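Local coordinates for DUF1904 domain-containing protein (PDB 1U9D) that is of unknown function, a member of the DUF1904 family in the MIF clan that assembles here with a second copy of itself, at residues Y67-F75 with H102-R112. Numbering follows the deposited sequence.
Sequences YPMVEVLWF and HLAVVFIPLQR
Seven backbone hydrogen bonds tie P68-W74 to A104-L110 in parallel register. They run from A104 N to P68 O through to L110 N to W74 O (2.8 Å), all nearly straight. V70, V72 and W74 each bond through both N and O to flanking even-numbered residues of the partner segment, while P68 only accepts and L110 only donates across this contact; CA-H...O contacts such as V105 CA to V70 O (3.2 Å) fill in between. Beyond the last bond, one water donates to both F75 O and L110 O, prolonging the pairing.

Strand 69-74, helix 79-97 and strand 104-109 form a beta-alpha-beta unit, and the helix packs on the sheet face bearing V70, V72, W74 and F107, where W74 and F107 both touch Q82. On that face F107 CD1 sits 3.4 Å above the indole plane of W74, off toward its rim; the planes meet obliquely at 43°. W74 chi1 of 72° sets CG between backbone N and carbonyl carbon, swinging the indole across to F107. V72 CB packs 3.6 Å from F107 CD1.

On the reverse face, E71 CG lies against V106 CG1 (3.4 Å), while its carboxylate forms a salt bridge with R22.

Aromatic groups mark both ends. H102 and Y67 form an offset edge-to-face pair, with the H102 edge toward the Y67 face and the planes at 74°. R112 CG stands 3.7 Å from the F75 ring centroid, a CH-pi contact over the ring face, and F75 CD2 lies over the guanidinium, 3.6 Å from R112 CZ.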
# COMPACT_ATOMS: atom_id res chain seq x y z
N TYR A 67 -2.77 -19.55 27.66
CA TYR A 67 -3.54 -19.08 26.51
C TYR A 67 -2.65 -18.99 25.29
O TYR A 67 -1.46 -18.76 25.41
CB TYR A 67 -4.15 -17.73 26.82
CG TYR A 67 -5.16 -17.81 27.93
CD1 TYR A 67 -6.45 -18.28 27.69
CD2 TYR A 67 -4.81 -17.48 29.23
CE1 TYR A 67 -7.38 -18.38 28.70
CE2 TYR A 67 -5.75 -17.58 30.27
CZ TYR A 67 -7.03 -18.04 29.99
OH TYR A 67 -7.97 -18.14 30.99
N PRO A 68 -3.23 -19.15 24.12
CA PRO A 68 -2.43 -19.09 22.89
C PRO A 68 -1.83 -17.71 22.64
O PRO A 68 -2.38 -16.70 23.07
CB PRO A 68 -3.41 -19.53 21.82
CG PRO A 68 -4.73 -19.35 22.36
CD PRO A 68 -4.67 -19.34 23.85
N MSE A 69 -0.66 -17.66 22.00
CA MSE A 69 -0.04 -16.39 21.67
C MSE A 69 0.57 -16.44 20.29
O MSE A 69 1.18 -17.44 19.94
CB MSE A 69 1.06 -16.04 22.63
CG MSE A 69 1.73 -14.70 22.27
SE MSE A 69 3.25 -14.42 23.38
CE MSE A 69 2.34 -13.39 24.82
N VAL A 70 0.42 -15.34 19.56
CA VAL A 70 1.05 -15.18 18.27
C VAL A 70 1.96 -13.97 18.41
O VAL A 70 1.49 -12.89 18.78
CB VAL A 70 0.04 -14.92 17.16
CG1 VAL A 70 0.75 -14.75 15.81
CG2 VAL A 70 -1.00 -16.03 17.12
N GLU A 71 3.24 -14.17 18.15
CA GLU A 71 4.21 -13.10 18.14
C GLU A 71 4.39 -12.73 16.68
O GLU A 71 4.49 -13.63 15.84
CB GLU A 71 5.55 -13.56 18.67
CG GLU A 71 5.66 -13.73 20.16
CD GLU A 71 7.03 -14.24 20.56
OE1 GLU A 71 7.57 -15.11 19.84
OE2 GLU A 71 7.57 -13.77 21.57
N VAL A 72 4.42 -11.45 16.38
CA VAL A 72 4.60 -10.97 15.00
C VAL A 72 5.87 -10.17 15.03
O VAL A 72 5.95 -9.13 15.69
CB VAL A 72 3.45 -10.13 14.52
CG1 VAL A 72 3.69 -9.61 13.11
CG2 VAL A 72 2.14 -10.92 14.57
N LEU A 73 6.91 -10.67 14.39
CA LEU A 73 8.15 -9.93 14.29
C LEU A 73 8.12 -9.25 12.94
O LEU A 73 7.94 -9.91 11.93
CB LEU A 73 9.36 -10.83 14.41
CG LEU A 73 9.53 -11.35 15.83
CD1 LEU A 73 8.80 -12.64 16.00
CD2 LEU A 73 11.03 -11.48 16.17
N TRP A 74 8.22 -7.93 12.93
CA TRP A 74 8.07 -7.22 11.66
C TRP A 74 8.73 -5.87 11.64
O TRP A 74 9.22 -5.44 12.65
CB TRP A 74 6.58 -7.11 11.33
CG TRP A 74 5.80 -6.13 12.18
CD1 TRP A 74 6.15 -5.58 13.39
CD2 TRP A 74 4.51 -5.61 11.87
NE1 TRP A 74 5.16 -4.74 13.83
CE2 TRP A 74 4.15 -4.73 12.91
CE3 TRP A 74 3.62 -5.79 10.81
CZ2 TRP A 74 2.94 -4.04 12.92
CZ3 TRP A 74 2.43 -5.10 10.81
CH2 TRP A 74 2.10 -4.25 11.86
N PHE A 75 8.74 -5.17 10.51
CA PHE A 75 9.31 -3.82 10.47
C PHE A 75 8.40 -2.72 10.98
O PHE A 75 8.83 -1.57 11.15
CB PHE A 75 9.72 -3.44 9.04
CG PHE A 75 10.84 -4.27 8.49
CD1 PHE A 75 11.92 -4.57 9.26
CD2 PHE A 75 10.81 -4.70 7.16
CE1 PHE A 75 12.98 -5.31 8.74
CE2 PHE A 75 11.87 -5.43 6.63
CZ PHE A 75 12.94 -5.76 7.42
N HIS A 102 -8.87 -16.75 24.63
CA HIS A 102 -8.25 -15.46 24.94
C HIS A 102 -6.88 -15.19 24.28
O HIS A 102 -5.86 -15.08 24.95
CB HIS A 102 -8.16 -15.34 26.46
CG HIS A 102 -9.49 -15.29 27.12
ND1 HIS A 102 -10.42 -14.31 26.83
CD2 HIS A 102 -10.08 -16.12 28.01
CE1 HIS A 102 -11.51 -14.52 27.54
NE2 HIS A 102 -11.34 -15.61 28.26
N LEU A 103 -6.87 -15.05 22.97
CA LEU A 103 -5.64 -15.00 22.22
C LEU A 103 -4.85 -13.73 22.53
O LEU A 103 -5.42 -12.65 22.56
CB LEU A 103 -5.94 -15.03 20.72
CG LEU A 103 -4.69 -15.03 19.82
CD1 LEU A 103 -3.99 -16.36 19.84
CD2 LEU A 103 -5.05 -14.64 18.39
N ALA A 104 -3.54 -13.87 22.75
CA ALA A 104 -2.63 -12.73 22.80
C ALA A 104 -1.94 -12.60 21.43
O ALA A 104 -1.52 -13.59 20.86
CB ALA A 104 -1.58 -12.94 23.86
N VAL A 105 -1.82 -11.39 20.90
CA VAL A 105 -1.07 -11.15 19.66
C VAL A 105 -0.10 -10.06 20.03
O VAL A 105 -0.51 -9.00 20.51
CB VAL A 105 -1.95 -10.67 18.51
CG1 VAL A 105 -1.08 -10.34 17.30
CG2 VAL A 105 -3.03 -11.69 18.12
N VAL A 106 1.19 -10.28 19.86
CA VAL A 106 2.18 -9.30 20.30
C VAL A 106 3.09 -8.94 19.12
O VAL A 106 3.61 -9.84 18.47
CB VAL A 106 3.02 -9.84 21.50
CG1 VAL A 106 3.82 -10.99 21.14
CG2 VAL A 106 3.97 -8.77 22.02
N PHE A 107 3.28 -7.66 18.84
CA PHE A 107 4.11 -7.25 17.74
C PHE A 107 5.46 -6.82 18.28
O PHE A 107 5.54 -6.10 19.26
CB PHE A 107 3.41 -6.11 16.99
CG PHE A 107 2.14 -6.51 16.31
CD1 PHE A 107 2.11 -6.78 14.96
CD2 PHE A 107 0.95 -6.60 17.02
CE1 PHE A 107 0.93 -7.16 14.35
CE2 PHE A 107 -0.21 -6.98 16.40
CZ PHE A 107 -0.22 -7.26 15.05
N ILE A 108 6.54 -7.29 17.67
CA ILE A 108 7.87 -6.91 18.08
C ILE A 108 8.54 -6.24 16.88
O ILE A 108 8.68 -6.86 15.87
CB ILE A 108 8.65 -8.12 18.57
CG1 ILE A 108 8.02 -8.65 19.88
CG2 ILE A 108 10.12 -7.76 18.81
CD1 ILE A 108 8.24 -10.09 20.11
N PRO A 109 8.88 -4.96 17.01
CA PRO A 109 9.52 -4.21 15.92
C PRO A 109 10.97 -4.62 15.70
O PRO A 109 11.74 -4.75 16.64
CB PRO A 109 9.46 -2.77 16.43
CG PRO A 109 9.55 -2.91 17.88
CD PRO A 109 8.66 -4.09 18.18
N LEU A 110 11.33 -4.86 14.44
CA LEU A 110 12.69 -5.08 14.00
C LEU A 110 13.12 -3.83 13.24
O LEU A 110 12.30 -3.16 12.60
CB LEU A 110 12.76 -6.25 13.04
CG LEU A 110 12.35 -7.62 13.60
CD1 LEU A 110 12.25 -8.63 12.48
CD2 LEU A 110 13.36 -8.08 14.63
N GLN A 111 14.40 -3.49 13.33
CA GLN A 111 14.94 -2.34 12.60
C GLN A 111 15.32 -2.75 11.20
O GLN A 111 16.02 -3.73 10.99
CB GLN A 111 16.19 -1.80 13.33
CG GLN A 111 15.84 -1.05 14.56
CD GLN A 111 15.30 0.32 14.26
OE1 GLN A 111 15.73 0.95 13.29
NE2 GLN A 111 14.33 0.78 15.06
N ARG A 112 14.89 -2.00 10.20
CA ARG A 112 15.31 -2.31 8.85
C ARG A 112 16.82 -2.29 8.67
O ARG A 112 17.33 -3.06 7.88
CB ARG A 112 14.69 -1.34 7.86
CG ARG A 112 13.23 -1.57 7.60
CD ARG A 112 12.58 -0.41 6.78
NE ARG A 112 11.19 -0.77 6.50
CZ ARG A 112 10.79 -1.50 5.47
NH1 ARG A 112 11.65 -1.91 4.54
NH2 ARG A 112 9.52 -1.81 5.35
O HOH W 1 11.19 -0.79 12.01